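Local coordinates for protein protease (Penicillium cyclopium, PDB 5Z6O) that hydrolyses peptide bonds as a calcium-binding, proteinase K-like serine protease of the subtilase family, at residues Asn189-Ala194 / Ile261-Gly266; Ser201-Tyr206 / Lys269-Lys274. All blocks are in the same frame, centred on the assembly; numbering follows the deposited sequence. Where two conformers were deposited one is given.

Interaction 1: residues Asn189-Ala194 / Ile261-Gly266; sequences NSDGSA and ITKISG
In the loop that leaves strand 182-187 of the central parallel sheet, Asp-191 and its two successors lie against Lys-263 to Gly-266, the turn that follows the short strand 261-262. The main tie is backbone to backbone: Ser-265 N donates to Asp-191 O at 2.9 Å, nearly straight at 173°. Ser-265 and Gly-266 are deposited in two conformers, and the geometry given for them, in this bond and in the water bridge beside it, is that of one. Asp-191 O also receives a CA-H contact from Ile-264, with its CA 3.4 Å away. The two branches of Ile-264 pack on the backbone of 191-193. Its CG1 sits beside the backbone N (chi1 -61°), which puts CG2 anti to that N and 3.9 Å from Ser-193 N, while CD1 packs against Asp-191 O from the other branch.

Asp-191 and Lys-263 cross obliquely and do not make a direct salt bridge, for Asp-191 OD2 stops 4.3 Å from Lys-263 NZ. A water fills the gap: it donates to Asp-191 OD2 at 2.6 Å and to Lys-263 O, and accepts from Lys-263 NZ. Asp-191 OD1 is engaged in a salt bridge with Arg-15 NE. The subtilisin-like fold thus brings a loop of its main sheet, Arg-15 of helix 11-16 and Lys-263, just after strand 261-262, together around Asp-191, whose side chain Leu-275 also touches. The two cationic neighbours would be expected to favour the ionised carboxylate.

At the other end a second water accepts from Ser-193 N at 2.9 Å and donates to Ser-265 O.

Interaction 2: residues Ser201-Tyr206 / Lys269-Lys274; sequences SVVDLY and KGTTTK. With CA (calcium ion), chain B.
The Tyr-206 ring presents its edge to two carbonyl oxygens, Thr-272 O and Lys-274 O, both lying in its plane, while Thr-271 CG2 comes up obliquely near CE1 and OH; that hydroxyl is hydrogen-bonded to Ser-193 OG. Tyr-206 belongs to strand 205-208, the outermost strand at one end of the seven-stranded parallel sheet of the subtilisin fold, and the chain entering strand 274-275 runs along its outer side. Thr-272 O stands 3.2 Å from Tyr-206 CE1. It is buried with no hydrogen-bond partner in the model, so the faintly positive C-H edge of the ring probably compensates it in part. Next to it, Tyr-206 N donates to Lys-274 O at 2.9 Å with an angle of 165°.

Thr-272 CG2 packs on Val-203 CG1 at 4.1 Å, the two side chains crossing at about a right angle. Thr-272 OG1, anti to its own N (chi1 -176°), accepts from Lys-274 N at 3.1 Å in an ST turn. A water links Val-203 O to Thr-272 N.

Asp-204 holds the calcium ion with both carboxylate oxygens, OD2 2.4 Å and OD1 2.6 Å from the metal; five waters and Val-181 O complete its shell. Asp-204 OD2 also accepts a hydrogen bond from Thr-183 N on the neighbouring strand 182-187.

In the fold
Both interactions are partly buried and pair the region after strand 182-187 with the C-terminal stretch beyond helix 249-259, the four segments alternating along the chain. They meet directly: Ser-193 OG and Tyr-206 OH lie 2.7 Å apart, Ile-264 N probably bonds to Thr-273 O, and Ile-264 CG1 packs on Tyr-206 CG. Each has one direct backbone hydrogen bond and bridging water; they differ in what is added. Interaction 1, on loops, has a water between the charges of Asp-191 and Lys-263. Interaction 2, at the sheet edge, adds the Tyr-206 edge and threonine methyls, with the calcium ion bound by Asp-204 on the 201-206 side. Neither reaches the inhibitor directly.

Interaction 1: residues Asn189-Ala194 / Ile261-Gly266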
# COMPACT_ATOMS: atom_id res chain seq x y z
N ASN A 189 10.23 13.93 -1.89
CA ASN A 189 10.99 14.12 -0.66
C ASN A 189 11.04 15.58 -0.23
O ASN A 189 11.34 15.84 0.93
CB ASN A 189 12.43 13.54 -0.74
CG ASN A 189 13.28 14.13 -1.87
OD1 ASN A 189 14.50 13.90 -1.89
ND2 ASN A 189 12.68 14.82 -2.80
N SER A 190 10.66 16.52 -1.11
CA SER A 190 10.54 17.91 -0.71
C SER A 190 9.11 18.26 -0.33
O SER A 190 8.79 19.45 -0.15
CB SER A 190 11.02 18.82 -1.85
OG SER A 190 10.20 18.64 -2.98
N ASP A 191 8.24 17.25 -0.19
CA ASP A 191 6.84 17.40 0.15
C ASP A 191 6.04 18.01 -1.00
O ASP A 191 4.98 18.58 -0.79
CB ASP A 191 6.62 18.21 1.43
CG ASP A 191 6.90 17.41 2.70
OD1 ASP A 191 7.06 16.16 2.64
OD2 ASP A 191 6.96 18.02 3.76
N GLY A 192 6.50 17.86 -2.23
CA GLY A 192 5.69 18.26 -3.36
C GLY A 192 4.80 17.14 -3.86
O GLY A 192 4.97 15.97 -3.49
N SER A 193 3.83 17.51 -4.69
CA SER A 193 2.99 16.55 -5.37
C SER A 193 3.79 16.07 -6.57
O SER A 193 4.23 16.89 -7.38
CB SER A 193 1.67 17.19 -5.79
OG SER A 193 0.85 16.28 -6.50
N ALA A 194 4.00 14.76 -6.68
CA ALA A 194 4.82 14.22 -7.77
C ALA A 194 4.20 14.57 -9.11
O ALA A 194 2.98 14.59 -9.24
CB ALA A 194 4.95 12.70 -7.63
N ILE A 261 -1.08 15.07 8.21
CA ILE A 261 -0.71 16.48 8.39
C ILE A 261 -0.80 17.20 7.05
O ILE A 261 -0.50 16.63 6.00
CB ILE A 261 0.69 16.60 8.99
CG1 ILE A 261 0.68 15.90 10.34
CG2 ILE A 261 1.03 18.03 9.21
CD1 ILE A 261 1.99 15.85 11.00
N THR A 262 -1.23 18.46 7.08
CA THR A 262 -1.39 19.18 5.82
C THR A 262 -0.02 19.70 5.39
O THR A 262 0.39 20.84 5.62
CB THR A 262 -2.42 20.29 6.00
OG1 THR A 262 -3.72 19.71 6.14
CG2 THR A 262 -2.45 21.18 4.81
N LYS A 263 0.74 18.81 4.73
CA LYS A 263 2.12 19.12 4.41
C LYS A 263 2.42 19.31 2.95
O LYS A 263 3.53 19.73 2.64
CB LYS A 263 3.04 18.01 4.90
CG LYS A 263 2.92 17.82 6.30
CD LYS A 263 3.30 19.13 6.98
CE LYS A 263 4.81 19.31 7.27
NZ LYS A 263 5.37 20.63 6.80
N ILE A 264 1.53 18.90 2.04
CA ILE A 264 1.91 18.90 0.64
C ILE A 264 1.90 20.33 0.10
O ILE A 264 0.95 21.10 0.33
CB ILE A 264 0.97 18.01 -0.18
CG1 ILE A 264 1.06 16.57 0.32
CG2 ILE A 264 1.40 18.01 -1.66
CD1 ILE A 264 2.44 15.94 0.17
N SER A 265 2.95 20.66 -0.64
CA SER A 265 3.12 21.94 -1.30
C SER A 265 2.66 21.81 -2.75
O SER A 265 3.06 20.87 -3.44
CB SER A 265 4.59 22.35 -1.24
OG SER A 265 4.81 23.63 -1.81
N GLY A 266 1.83 22.75 -3.21
CA GLY A 266 1.42 22.76 -4.61
C GLY A 266 0.62 21.56 -5.06
O GLY A 266 0.79 21.09 -6.19
O HOH W 1 5.88 20.42 3.94
O HOH W 2 3.67 20.17 -5.86

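Interaction 2: residues Ser201-Tyr206 / Lys269-Lys274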
# COMPACT_ATOMS: atom_id res chain seq x y z
N SER A 201 -10.74 14.99 -6.25
CA SER A 201 -11.46 14.87 -5.00
C SER A 201 -11.57 13.43 -4.51
O SER A 201 -11.91 13.22 -3.35
CB SER A 201 -12.86 15.47 -5.16
OG SER A 201 -13.62 14.70 -6.07
N VAL A 202 -11.31 12.43 -5.36
CA VAL A 202 -11.39 11.07 -4.84
C VAL A 202 -10.13 10.67 -4.08
O VAL A 202 -10.12 9.64 -3.42
CB VAL A 202 -11.61 9.99 -5.91
CG1 VAL A 202 -12.92 10.21 -6.59
CG2 VAL A 202 -10.49 9.95 -6.93
N VAL A 203 -9.05 11.47 -4.17
CA VAL A 203 -7.83 11.14 -3.44
C VAL A 203 -8.05 11.38 -1.95
O VAL A 203 -8.47 12.47 -1.53
CB VAL A 203 -6.66 11.97 -3.99
CG1 VAL A 203 -5.43 11.85 -3.07
CG2 VAL A 203 -6.30 11.48 -5.37
N ASP A 204 -7.74 10.38 -1.14
CA ASP A 204 -7.91 10.51 0.30
C ASP A 204 -6.70 11.16 0.96
O ASP A 204 -6.84 11.93 1.92
CB ASP A 204 -8.18 9.13 0.92
CG ASP A 204 -9.53 8.56 0.48
OD1 ASP A 204 -10.54 9.12 0.94
OD2 ASP A 204 -9.58 7.66 -0.38
N LEU A 205 -5.49 10.83 0.48
CA LEU A 205 -4.27 11.47 1.02
C LEU A 205 -3.08 11.13 0.13
O LEU A 205 -3.17 10.32 -0.79
CB LEU A 205 -3.99 11.05 2.47
CG LEU A 205 -3.59 9.61 2.69
CD1 LEU A 205 -2.70 9.51 3.96
CD2 LEU A 205 -4.83 8.72 2.93
N TYR A 206 -1.96 11.78 0.43
CA TYR A 206 -0.65 11.55 -0.19
C TYR A 206 0.17 10.62 0.68
O TYR A 206 0.05 10.61 1.91
CB TYR A 206 0.15 12.87 -0.34
CG TYR A 206 -0.27 13.70 -1.54
CD1 TYR A 206 -1.43 14.51 -1.49
CD2 TYR A 206 0.47 13.66 -2.73
CE1 TYR A 206 -1.83 15.26 -2.63
CE2 TYR A 206 0.10 14.41 -3.86
CZ TYR A 206 -1.04 15.20 -3.80
OH TYR A 206 -1.35 15.91 -4.94
N LYS A 269 -5.50 21.75 -7.69
CA LYS A 269 -6.70 22.32 -7.08
C LYS A 269 -7.77 21.26 -6.94
O LYS A 269 -7.90 20.36 -7.79
CB LYS A 269 -7.24 23.49 -7.91
CG LYS A 269 -7.96 23.08 -9.18
CD LYS A 269 -9.23 23.91 -9.41
CE LYS A 269 -9.84 23.64 -10.78
NZ LYS A 269 -8.91 23.98 -11.91
N GLY A 270 -8.52 21.34 -5.85
CA GLY A 270 -9.51 20.33 -5.57
C GLY A 270 -8.95 19.05 -4.97
O GLY A 270 -9.71 18.09 -4.80
N THR A 271 -7.65 19.02 -4.64
CA THR A 271 -6.97 17.84 -4.08
C THR A 271 -6.51 18.13 -2.66
O THR A 271 -6.01 19.22 -2.37
CB THR A 271 -5.77 17.43 -4.96
OG1 THR A 271 -6.21 17.26 -6.31
CG2 THR A 271 -5.15 16.10 -4.50
N THR A 272 -6.73 17.16 -1.77
CA THR A 272 -6.23 17.27 -0.40
C THR A 272 -4.73 17.50 -0.38
O THR A 272 -4.01 17.10 -1.29
CB THR A 272 -6.55 16.00 0.39
OG1 THR A 272 -6.14 16.18 1.73
CG2 THR A 272 -5.80 14.80 -0.18
N THR A 273 -4.25 18.18 0.66
CA THR A 273 -2.83 18.32 0.85
C THR A 273 -2.33 17.52 2.05
O THR A 273 -1.22 17.77 2.52
CB THR A 273 -2.46 19.80 1.00
OG1 THR A 273 -3.08 20.31 2.17
CG2 THR A 273 -3.02 20.56 -0.16
N LYS A 274 -3.11 16.54 2.51
CA LYS A 274 -2.76 15.71 3.66
C LYS A 274 -1.74 14.66 3.29
O LYS A 274 -1.81 14.06 2.21
CB LYS A 274 -4.01 15.02 4.24
CG LYS A 274 -4.77 15.99 5.17
CD LYS A 274 -5.95 15.35 5.86
CE LYS A 274 -6.48 16.25 7.01
NZ LYS A 274 -6.21 15.73 8.40
CA CA B . -11.97 7.29 -0.28
O HOH W 3 -12.17 9.25 -1.37
O HOH W 4 -11.50 7.00 -2.51
O HOH W 5 -8.62 15.00 -2.59
O HOH W 6 -12.55 6.32 1.80
O HOH W 7 -14.18 6.35 -1.38
O HOH W 8 -13.61 8.86 0.52